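Side-chain contacts in KaiC-like domain-containing protein (Pyrococcus horikoshii, PDB 2EKD), which is of unknown function but, as a KaiC-like protein of the P-loop NTPase clan, may be related to nucleotide-binding proteins: residues N4-K7 with F8-F12; F55-R58 with L59-G63; F64-A67 with P68-V72; V144-E147 with E148-A151. All coordinates share one frame; numbering follows the deposited sequence.

Contact 1 (N4-K7 with F8-F12)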
loop_
_atom_site.group_PDB
_atom_site.type_symbol
_atom_site.label_atom_id
_atom_site.label_comp_id
_atom_site.label_asym_id
_atom_site.label_seq_id
_atom_site.Cartn_x
_atom_site.Cartn_y
_atom_site.Cartn_z
ATOM N N ASN F 4 -27.731 -18.429 -29.527
ATOM C CA ASN F 4 -28.314 -17.122 -29.793
ATOM C C ASN F 4 -28.841 -16.587 -28.466
ATOM O O ASN F 4 -29.044 -17.353 -27.521
ATOM C CB ASN F 4 -29.434 -17.207 -30.839
ATOM C CG ASN F 4 -30.550 -18.141 -30.434
ATOM O OD1 ASN F 4 -31.157 -17.983 -29.374
ATOM N ND2 ASN F 4 -30.838 -19.119 -31.287
ATOM N N SER F 5 -29.047 -15.277 -28.397
ATOM C CA SER F 5 -29.513 -14.627 -27.172
ATOM C C SER F 5 -30.576 -15.396 -26.405
ATOM O O SER F 5 -30.483 -15.529 -25.184
ATOM C CB SER F 5 -30.038 -13.223 -27.477
ATOM O OG SER F 5 -31.170 -13.266 -28.328
ATOM N N GLU F 6 -31.584 -15.890 -27.117
ATOM C CA GLU F 6 -32.671 -16.637 -26.495
ATOM C C GLU F 6 -32.160 -17.667 -25.484
ATOM O O GLU F 6 -32.627 -17.706 -24.349
ATOM C CB GLU F 6 -33.513 -17.329 -27.571
ATOM C CG GLU F 6 -34.753 -18.028 -27.036
ATOM C CD GLU F 6 -35.603 -18.636 -28.141
ATOM O OE1 GLU F 6 -35.084 -19.492 -28.890
ATOM O OE2 GLU F 6 -36.790 -18.257 -28.261
ATOM N N LYS F 7 -31.201 -18.492 -25.893
ATOM C CA LYS F 7 -30.643 -19.511 -25.004
ATOM C C LYS F 7 -29.829 -18.877 -23.873
ATOM O O LYS F 7 -29.918 -19.296 -22.718
ATOM C CB LYS F 7 -29.755 -20.482 -25.790
ATOM C CG LYS F 7 -30.488 -21.341 -26.822
ATOM C CD LYS F 7 -31.083 -20.500 -27.941
ATOM C CE LYS F 7 -31.720 -21.358 -29.033
ATOM N NZ LYS F 7 -30.723 -22.204 -29.758
ATOM N N PHE F 8 -29.033 -17.869 -24.216
ATOM C CA PHE F 8 -28.207 -17.167 -23.242
ATOM C C PHE F 8 -29.053 -16.602 -22.094
ATOM O O PHE F 8 -28.735 -16.807 -20.919
ATOM C CB PHE F 8 -27.444 -16.029 -23.935
ATOM C CG PHE F 8 -26.629 -15.179 -22.998
ATOM C CD1 PHE F 8 -25.465 -15.675 -22.418
ATOM C CD2 PHE F 8 -27.030 -13.881 -22.693
ATOM C CE1 PHE F 8 -24.707 -14.891 -21.544
ATOM C CE2 PHE F 8 -26.281 -13.086 -21.821
ATOM C CZ PHE F 8 -25.117 -13.592 -21.245
ATOM N N PHE F 9 -30.128 -15.895 -22.433
ATOM C CA PHE F 9 -30.985 -15.308 -21.407
ATOM C C PHE F 9 -31.632 -16.362 -20.512
ATOM O O PHE F 9 -32.023 -16.067 -19.385
ATOM C CB PHE F 9 -32.081 -14.439 -22.040
ATOM C CG PHE F 9 -31.553 -13.328 -22.904
ATOM C CD1 PHE F 9 -30.479 -12.547 -22.485
ATOM C CD2 PHE F 9 -32.129 -13.061 -24.141
ATOM C CE1 PHE F 9 -29.985 -11.521 -23.284
ATOM C CE2 PHE F 9 -31.641 -12.033 -24.948
ATOM C CZ PHE F 9 -30.566 -11.265 -24.519
ATOM N N LYS F 10 -31.737 -17.587 -21.021
ATOM C CA LYS F 10 -32.326 -18.696 -20.276
ATOM C C LYS F 10 -31.453 -19.129 -19.085
ATOM O O LYS F 10 -31.868 -19.900 -18.225
ATOM C CB LYS F 10 -32.541 -19.865 -21.243
ATOM C CG LYS F 10 -33.628 -19.571 -22.281
ATOM C CD LYS F 10 -35.009 -19.381 -21.650
ATOM C CE LYS F 10 -36.138 -19.452 -22.687
ATOM N NZ LYS F 10 -35.990 -18.359 -23.645
ATOM N N LEU F 11 -30.190 -18.646 -19.072
ATOM C CA LEU F 11 -29.331 -18.908 -17.913
ATOM C C LEU F 11 -29.801 -18.112 -16.693
ATOM O O LEU F 11 -29.443 -18.377 -15.554
ATOM C CB LEU F 11 -27.903 -18.481 -18.249
ATOM C CG LEU F 11 -27.292 -19.266 -19.405
ATOM C CD1 LEU F 11 -25.887 -18.766 -19.749
ATOM C CD2 LEU F 11 -27.160 -20.755 -19.102
ATOM N N PHE F 12 -30.587 -17.055 -16.982
ATOM C CA PHE F 12 -31.072 -16.192 -15.916
ATOM C C PHE F 12 -32.603 -16.207 -15.824
ATOM O O PHE F 12 -33.305 -16.560 -16.763
ATOM C CB PHE F 12 -30.577 -14.772 -16.196
ATOM C CG PHE F 12 -29.135 -14.797 -16.623
ATOM C CD1 PHE F 12 -28.140 -14.978 -15.669
ATOM C CD2 PHE F 12 -28.803 -14.631 -17.957
ATOM C CE1 PHE F 12 -26.808 -15.000 -16.059
ATOM C CE2 PHE F 12 -27.465 -14.657 -18.340
ATOM C CZ PHE F 12 -26.463 -14.845 -17.395
#
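Ser5 and Phe9 pack most closely on the inner side of this short helical turn, where CB of Ser5 lies 3.2 Å from CE2 of Phe9. The Phe9 ring is swung back along the helix because its CG stands anti to the carbonyl carbon (chi1 -58°). One face of the ring thus covers the Ser5 carbonyl, with Ser5 O 3.1 Å from Phe9 CD2. The same oxygen accepts the straight backbone bond from Phe9 N, at 2.8 Å and with an N-H...O angle of 171°, and is both hydrogen-bonded and shielded by the ring. Phe8 N makes only a weak bond to the carbonyl oxygen of Asn4, the N-cap residue. The Phe8 ring leads away from residues 4-7 and packs on Ile35, Leu179 and Pro203.

The outer side is looser. Glu6 and Lys10 run side by side in the same direction, yet their charged ends do not pair: Glu6 OE2 and Lys10 NZ remain 4.7 Å apart. It is the aliphatic part of the lysine that comes close, CG of Lys10 lying 3.0 Å from Glu6 O, while Lys10 NZ gives this oxygen a weak bond at 3.5 Å. Lys10 N likewise bonds weakly to the carbonyl oxygens of both Glu6 and Lys7 as the chain enters a type I beta turn from Phe9 to Phe12. Aromatic rings held against helix 29-37 and strand 177-182, with charged chains on the other flank, make this an amphipathic helix, with Asn4 at its N-cap position, on the sheet of an alpha/beta fold.

Contact 2 (F55-R58 with L59-G63)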
loop_
_atom_site.group_PDB
_atom_site.type_symbol
_atom_site.label_atom_id
_atom_site.label_comp_id
_atom_site.label_asym_id
_atom_site.label_seq_id
_atom_site.Cartn_x
_atom_site.Cartn_y
_atom_site.Cartn_z
ATOM N N PHE F 55 -19.840 2.788 -26.015
ATOM C CA PHE F 55 -19.985 1.412 -26.509
ATOM C C PHE F 55 -20.418 1.449 -27.970
ATOM O O PHE F 55 -19.909 0.704 -28.813
ATOM C CB PHE F 55 -21.038 0.642 -25.699
ATOM C CG PHE F 55 -20.500 -0.013 -24.454
ATOM C CD1 PHE F 55 -19.806 0.722 -23.505
ATOM C CD2 PHE F 55 -20.715 -1.369 -24.222
ATOM C CE1 PHE F 55 -19.333 0.118 -22.338
ATOM C CE2 PHE F 55 -20.247 -1.980 -23.061
ATOM C CZ PHE F 55 -19.554 -1.231 -22.117
ATOM N N TYR F 56 -21.368 2.331 -28.256
ATOM C CA TYR F 56 -21.902 2.513 -29.602
ATOM C C TYR F 56 -20.810 2.901 -30.599
ATOM O O TYR F 56 -20.691 2.306 -31.667
ATOM C CB TYR F 56 -22.974 3.602 -29.563
ATOM C CG TYR F 56 -23.483 4.051 -30.908
ATOM C CD1 TYR F 56 -24.491 3.351 -31.563
ATOM C CD2 TYR F 56 -22.978 5.203 -31.509
ATOM C CE1 TYR F 56 -24.992 3.790 -32.778
ATOM C CE2 TYR F 56 -23.466 5.651 -32.726
ATOM C CZ TYR F 56 -24.478 4.941 -33.356
ATOM O OH TYR F 56 -24.980 5.393 -34.555
ATOM N N THR F 57 -20.019 3.907 -30.242
ATOM C CA THR F 57 -18.933 4.394 -31.095
ATOM C C THR F 57 -17.893 3.321 -31.422
ATOM O O THR F 57 -17.437 3.215 -32.554
ATOM C CB THR F 57 -18.208 5.593 -30.426
ATOM O OG1 THR F 57 -19.113 6.698 -30.314
ATOM C CG2 THR F 57 -17.004 6.023 -31.251
ATOM N N ARG F 58 -17.509 2.533 -30.422
ATOM C CA ARG F 58 -16.512 1.486 -30.621
ATOM C C ARG F 58 -17.030 0.416 -31.566
ATOM O O ARG F 58 -16.286 -0.093 -32.403
ATOM C CB ARG F 58 -16.127 0.858 -29.278
ATOM C CG ARG F 58 -14.692 1.150 -28.848
ATOM C CD ARG F 58 -14.590 1.486 -27.368
ATOM N NE ARG F 58 -15.226 0.489 -26.505
ATOM C CZ ARG F 58 -15.877 0.804 -25.386
ATOM N NH1 ARG F 58 -15.970 2.076 -25.014
ATOM N NH2 ARG F 58 -16.435 -0.138 -24.640
ATOM N N LEU F 59 -18.308 0.080 -31.425
ATOM C CA LEU F 59 -18.935 -0.925 -32.275
ATOM C C LEU F 59 -19.036 -0.384 -33.700
ATOM O O LEU F 59 -18.797 -1.106 -34.669
ATOM C CB LEU F 59 -20.327 -1.268 -31.740
ATOM C CG LEU F 59 -20.317 -2.092 -30.448
ATOM C CD1 LEU F 59 -21.708 -2.153 -29.837
ATOM C CD2 LEU F 59 -19.806 -3.494 -30.755
ATOM N N LYS F 60 -19.376 0.897 -33.807
ATOM C CA LYS F 60 -19.520 1.565 -35.097
ATOM C C LYS F 60 -18.206 1.568 -35.867
ATOM O O LYS F 60 -18.177 1.210 -37.040
ATOM C CB LYS F 60 -20.012 2.997 -34.887
ATOM C CG LYS F 60 -20.528 3.695 -36.143
ATOM C CD LYS F 60 -21.235 4.986 -35.751
ATOM C CE LYS F 60 -21.927 5.669 -36.920
ATOM N NZ LYS F 60 -20.977 6.443 -37.750
ATOM N N VAL F 61 -17.116 1.969 -35.216
ATOM C CA VAL F 61 -15.819 1.983 -35.890
ATOM C C VAL F 61 -15.381 0.554 -36.211
ATOM O O VAL F 61 -14.620 0.326 -37.157
ATOM C CB VAL F 61 -14.712 2.651 -35.027
ATOM C CG1 VAL F 61 -15.207 3.974 -34.489
ATOM C CG2 VAL F 61 -14.291 1.729 -33.895
ATOM N N ALA F 62 -15.867 -0.403 -35.423
ATOM C CA ALA F 62 -15.526 -1.811 -35.626
ATOM C C ALA F 62 -16.223 -2.392 -36.854
ATOM O O ALA F 62 -15.896 -3.494 -37.290
ATOM C CB ALA F 62 -15.889 -2.635 -34.377
ATOM N N GLY F 63 -17.186 -1.651 -37.400
ATOM C CA GLY F 63 -17.901 -2.105 -38.582
ATOM C C GLY F 63 -19.253 -2.758 -38.336
ATOM O O GLY F 63 -19.888 -3.261 -39.264
#
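The backbone from Phe55 to Val61 is regular alpha helix, in which Leu59 N, Lys60 N and Val61 N bond to the carbonyl oxygens of Phe55, Tyr56 and Thr57, and the bond from Ala62 N to Arg58 O is already weak. On one flank Lys60 lies alongside Tyr56. Both carry CG anti to the backbone N (chi1 171° in Tyr56 and -166° in Lys60), which sends the chains off in the same direction. The lysine methylenes touch the phenol end of the ring, with Lys60 CD 3.8 Å from Tyr56 CE2 and Lys60 CE 3.9 Å from Tyr56 OH. That hydroxyl is hydrogen-bonded to Glu70.

Elsewhere branched side chains press on carbonyl oxygens one turn back. CG of Leu59 is 3.3 Å from Phe55 O. The two methyls of Val61 divide their contacts, CG1 at 3.0 Å from Thr57 O and CG2 at 3.1 Å from Arg58 O. Arg58 bends back along the helix and brings NH2 to 3.6 Å above one face of the Phe55 ring, toward its rim, where the same nitrogen meets Glu29 in a salt bridge. A second subunit covers part of this surface, its Val144 packing on Thr57 and its Gly145 on Val61.

At Gly63 the chain leaves helical angles: its positive phi (98°) turns the backbone aside while Gly63 N reaches Lys60 O at 3.0 Å. Such a reversal, with bonds returning to the last turn, is the Schellman motif that closes helix 51-61.

Contact 3 (F64-A67 with P68-V72)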
loop_
_atom_site.group_PDB
_atom_site.type_symbol
_atom_site.label_atom_id
_atom_site.label_comp_id
_atom_site.label_asym_id
_atom_site.label_seq_id
_atom_site.Cartn_x
_atom_site.Cartn_y
_atom_site.Cartn_z
ATOM N N PHE F 64 -19.707 -2.768 -37.089
ATOM C CA PHE F 64 -20.996 -3.376 -36.795
ATOM C C PHE F 64 -22.149 -2.504 -37.284
ATOM O O PHE F 64 -22.008 -1.293 -37.450
ATOM C CB PHE F 64 -21.161 -3.603 -35.288
ATOM C CG PHE F 64 -20.299 -4.705 -34.735
ATOM C CD1 PHE F 64 -18.919 -4.549 -34.635
ATOM C CD2 PHE F 64 -20.871 -5.902 -34.310
ATOM C CE1 PHE F 64 -18.118 -5.568 -34.122
ATOM C CE2 PHE F 64 -20.077 -6.933 -33.793
ATOM C CZ PHE F 64 -18.698 -6.763 -33.700
ATOM N N ASP F 65 -23.287 -3.133 -37.537
ATOM C CA ASP F 65 -24.476 -2.402 -37.936
ATOM C C ASP F 65 -25.058 -1.967 -36.594
ATOM O O ASP F 65 -25.535 -2.795 -35.824
ATOM C CB ASP F 65 -25.451 -3.322 -38.670
ATOM C CG ASP F 65 -26.833 -2.720 -38.798
ATOM O OD1 ASP F 65 -26.945 -1.569 -39.272
ATOM O OD2 ASP F 65 -27.810 -3.403 -38.423
ATOM N N VAL F 66 -25.002 -0.671 -36.313
ATOM C CA VAL F 66 -25.487 -0.148 -35.044
ATOM C C VAL F 66 -26.916 0.385 -35.032
ATOM O O VAL F 66 -27.292 1.131 -34.131
ATOM C CB VAL F 66 -24.540 0.952 -34.515
ATOM C CG1 VAL F 66 -23.194 0.345 -34.169
ATOM C CG2 VAL F 66 -24.362 2.042 -35.570
ATOM N N ALA F 67 -27.716 0.013 -36.026
ATOM C CA ALA F 67 -29.106 0.456 -36.052
ATOM C C ALA F 67 -29.859 -0.169 -34.863
ATOM O O ALA F 67 -30.676 0.493 -34.215
ATOM C CB ALA F 67 -29.761 0.064 -37.366
ATOM N N PRO F 68 -29.595 -1.453 -34.560
ATOM C CA PRO F 68 -30.275 -2.101 -33.434
ATOM C C PRO F 68 -30.040 -1.343 -32.119
ATOM O O PRO F 68 -30.881 -1.358 -31.222
ATOM C CB PRO F 68 -29.645 -3.493 -33.398
ATOM C CG PRO F 68 -29.293 -3.745 -34.822
ATOM C CD PRO F 68 -28.733 -2.413 -35.274
ATOM N N LEU F 69 -28.888 -0.688 -32.004
ATOM C CA LEU F 69 -28.573 0.062 -30.795
ATOM C C LEU F 69 -29.256 1.425 -30.802
ATOM O O LEU F 69 -29.520 2.001 -29.744
ATOM C CB LEU F 69 -27.061 0.251 -30.661
ATOM C CG LEU F 69 -26.188 -1.002 -30.538
ATOM C CD1 LEU F 69 -24.749 -0.566 -30.302
ATOM C CD2 LEU F 69 -26.665 -1.876 -29.391
ATOM N N GLU F 70 -29.543 1.936 -31.996
ATOM C CA GLU F 70 -30.190 3.237 -32.135
ATOM C C GLU F 70 -31.695 3.167 -31.906
ATOM O O GLU F 70 -32.320 4.162 -31.544
ATOM C CB GLU F 70 -29.937 3.808 -33.532
ATOM C CG GLU F 70 -28.507 4.201 -33.816
ATOM C CD GLU F 70 -28.305 4.582 -35.269
ATOM O OE1 GLU F 70 -29.160 5.314 -35.815
ATOM O OE2 GLU F 70 -27.294 4.159 -35.866
ATOM N N ASN F 71 -32.274 1.987 -32.097
ATOM C CA ASN F 71 -33.715 1.832 -31.952
ATOM C C ASN F 71 -34.238 1.253 -30.643
ATOM O O ASN F 71 -35.432 0.993 -30.524
ATOM C CB ASN F 71 -34.254 1.010 -33.126
ATOM C CG ASN F 71 -33.984 1.673 -34.462
ATOM O OD1 ASN F 71 -34.408 2.808 -34.702
ATOM N ND2 ASN F 71 -33.272 0.973 -35.337
ATOM N N VAL F 72 -33.368 1.052 -29.657
ATOM C CA VAL F 72 -33.834 0.524 -28.381
ATOM C C VAL F 72 -34.193 1.702 -27.490
ATOM O O VAL F 72 -33.770 2.825 -27.750
ATOM C CB VAL F 72 -32.748 -0.319 -27.679
ATOM C CG1 VAL F 72 -32.322 -1.470 -28.580
ATOM C CG2 VAL F 72 -31.558 0.559 -27.316
#
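Val66 and Glu70 meet because the glutamate holds CG anti to its carbonyl carbon (chi1 -68°) and then runs extended, laying its chain back toward the start of the short helix 67-70. Val66 is the N-cap of that helix. Glu70 CG comes to 3.3 Å from Val66 O, and Glu70 OE2 reaches 3.6 Å from the CG2 methyl of Val66; the same OE2 is hydrogen-bonded to Tyr56 OH of helix 51-61. A comparable first torsion in Asn71 (chi1 -60°) brings its amide back to the preceding turn, ND2 at 2.9 Å from Ala67 O but too badly angled to bond.

The backbone bonds of this single turn are mostly weak. Val66 O receives weak bonds from both Leu69 N and Glu70 N, and Ala67 O another weak one from Glu70 N. The firmer one runs from Asn71 N to Ala67 O, at 3.0 Å. Leu69 sets its CD1 methyl against Val66 CG1, at 4.3 Å, on the buried side, toward helix 51-61. At the outer edge Asp65 crosses Pro68 at about a right angle, its OD2 3.4 Å from Pro68 CD, and this CD is also pressed to 3.4 Å from Ala67 CB.

Contact 4 (V144-E147 with E148-A151)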
loop_
_atom_site.group_PDB
_atom_site.type_symbol
_atom_site.label_atom_id
_atom_site.label_comp_id
_atom_site.label_asym_id
_atom_site.label_seq_id
_atom_site.Cartn_x
_atom_site.Cartn_y
_atom_site.Cartn_z
ATOM N N VAL F 144 -33.193 -5.534 -7.014
ATOM C CA VAL F 144 -32.987 -6.968 -7.129
ATOM C C VAL F 144 -34.316 -7.652 -6.817
ATOM O O VAL F 144 -34.886 -7.462 -5.741
ATOM C CB VAL F 144 -31.910 -7.464 -6.134
ATOM C CG1 VAL F 144 -31.836 -8.986 -6.155
ATOM C CG2 VAL F 144 -30.555 -6.874 -6.507
ATOM N N GLY F 145 -34.823 -8.431 -7.763
ATOM C CA GLY F 145 -36.078 -9.111 -7.523
ATOM C C GLY F 145 -37.300 -8.603 -8.273
ATOM O O GLY F 145 -38.326 -9.279 -8.261
ATOM N N ARG F 146 -37.239 -7.431 -8.905
ATOM C CA ARG F 146 -38.419 -6.974 -9.637
ATOM C C ARG F 146 -38.470 -7.737 -10.949
ATOM O O ARG F 146 -37.587 -7.625 -11.807
ATOM C CB ARG F 146 -38.428 -5.452 -9.857
ATOM C CG ARG F 146 -37.339 -4.873 -10.717
ATOM C CD ARG F 146 -37.500 -3.346 -10.843
ATOM N NE ARG F 146 -38.546 -2.932 -11.785
ATOM C CZ ARG F 146 -39.733 -2.437 -11.439
ATOM N NH1 ARG F 146 -40.054 -2.285 -10.160
ATOM N NH2 ARG F 146 -40.601 -2.077 -12.375
ATOM N N GLU F 147 -39.521 -8.536 -11.070
ATOM C CA GLU F 147 -39.736 -9.400 -12.216
ATOM C C GLU F 147 -40.006 -8.740 -13.557
ATOM O O GLU F 147 -40.088 -9.426 -14.570
ATOM C CB GLU F 147 -40.852 -10.386 -11.877
ATOM C CG GLU F 147 -40.530 -11.209 -10.634
ATOM C CD GLU F 147 -41.630 -12.178 -10.256
ATOM O OE1 GLU F 147 -42.742 -11.718 -9.911
ATOM O OE2 GLU F 147 -41.383 -13.401 -10.301
ATOM N N GLU F 148 -40.138 -7.420 -13.587
ATOM C CA GLU F 148 -40.378 -6.770 -14.868
ATOM C C GLU F 148 -39.139 -6.824 -15.759
ATOM O O GLU F 148 -39.225 -6.546 -16.955
ATOM C CB GLU F 148 -40.811 -5.312 -14.687
ATOM C CG GLU F 148 -40.529 -4.734 -13.323
ATOM C CD GLU F 148 -41.508 -5.221 -12.271
ATOM O OE1 GLU F 148 -42.725 -5.028 -12.466
ATOM O OE2 GLU F 148 -41.063 -5.791 -11.251
ATOM N N ARG F 149 -37.990 -7.192 -15.193
ATOM C CA ARG F 149 -36.781 -7.251 -16.001
ATOM C C ARG F 149 -35.671 -8.142 -15.459
ATOM O O ARG F 149 -35.766 -8.699 -14.365
ATOM C CB ARG F 149 -36.210 -5.838 -16.182
ATOM C CG ARG F 149 -35.195 -5.416 -15.103
ATOM C CD ARG F 149 -35.824 -5.278 -13.715
ATOM N NE ARG F 149 -34.806 -5.010 -12.703
ATOM C CZ ARG F 149 -34.066 -5.943 -12.108
ATOM N NH1 ARG F 149 -34.240 -7.225 -12.404
ATOM N NH2 ARG F 149 -33.107 -5.589 -11.261
ATOM N N ILE F 150 -34.624 -8.264 -16.269
ATOM C CA ILE F 150 -33.405 -8.988 -15.927
ATOM C C ILE F 150 -32.368 -7.918 -16.240
ATOM O O ILE F 150 -32.201 -7.541 -17.402
ATOM C CB ILE F 150 -33.126 -10.204 -16.845
ATOM C CG1 ILE F 150 -34.203 -11.278 -16.666
ATOM C CG2 ILE F 150 -31.761 -10.811 -16.491
ATOM C CD1 ILE F 150 -33.835 -12.603 -17.315
ATOM N N ALA F 151 -31.702 -7.409 -15.206
ATOM C CA ALA F 151 -30.700 -6.364 -15.382
ATOM C C ALA F 151 -29.281 -6.921 -15.525
ATOM O O ALA F 151 -28.889 -7.861 -14.827
ATOM C CB ALA F 151 -30.759 -5.390 -14.209
#
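A type I beta turn, Arg146 to Arg149, delivers the chain into strand 149-156, and its two end residues also meet through their side chains. The turn is closed by a weak bond from Arg149 N to Arg146 O, long at 3.4 Å although straight (169°). Arg146 directs CG between its own N and carbonyl carbon (chi1 64°), placing this methylene over one face of the Arg149 guanidinium, with Arg146 CG 3.2 Å from Arg149 NE. The two chains cross at about a right angle and their guanidinium planes are turned 71° apart, so the groups do not stack. With NE of Arg146 only 4.4 Å from NE of Arg149, the two like charges probably repel, which the Glu148 carboxylate near Arg146 may offset.

Arg149 is anchored at the start of strand 17-22 and the residue before it: NH2 bonds to Thr17 OG1 and NH1, weakly, to Glu16 O. Its strand lies between 114-119 and 17-22 in the parallel part of a mixed sheet, an alpha/beta arrangement consistent with the P-loop NTPase clan. Gly145 and Arg149 are both backbone-bonded to Gly15, just before strand 17-22, while Glu148 and Ile150 bond to Val114 of strand 114-119. Farther along, Ala151 CB sits 3.8 Å above the plane of the Arg149 guanidinium, offset toward its rim.

Glu148 crosses Arg146 on the outer side of the turn. Its carboxylate forms a long salt bridge, Glu148 OE1 to Arg146 NH2 at 3.6 Å, from well outside the guanidinium plane; this rests on charge alone, and the placing of that nitrogen is doubtful.

In the fold
Contacts 2 and 3 follow each other in the chain and touch: helix 51-61 and helix 67-70 meet through Leu59 CD1 and Leu69 CD1, 3.5 Å apart. Contact 2 is the more buried, covered partly by another subunit, whereas contact 3 has more exposed residues. Contact 1 is also partly buried, with aromatic packing inside and lysines outside; it meets contact 4 where Phe12 O lies 4.0 Å from Ile150 CD1. Contact 4 is the one built at the start of a sheet strand, and charged chains dominate it, in contrast to the helical carbonyl bonding of the others. Contacts 2 and 4 lie on opposite sides of the chain's centre, about 28 Å apart between centres.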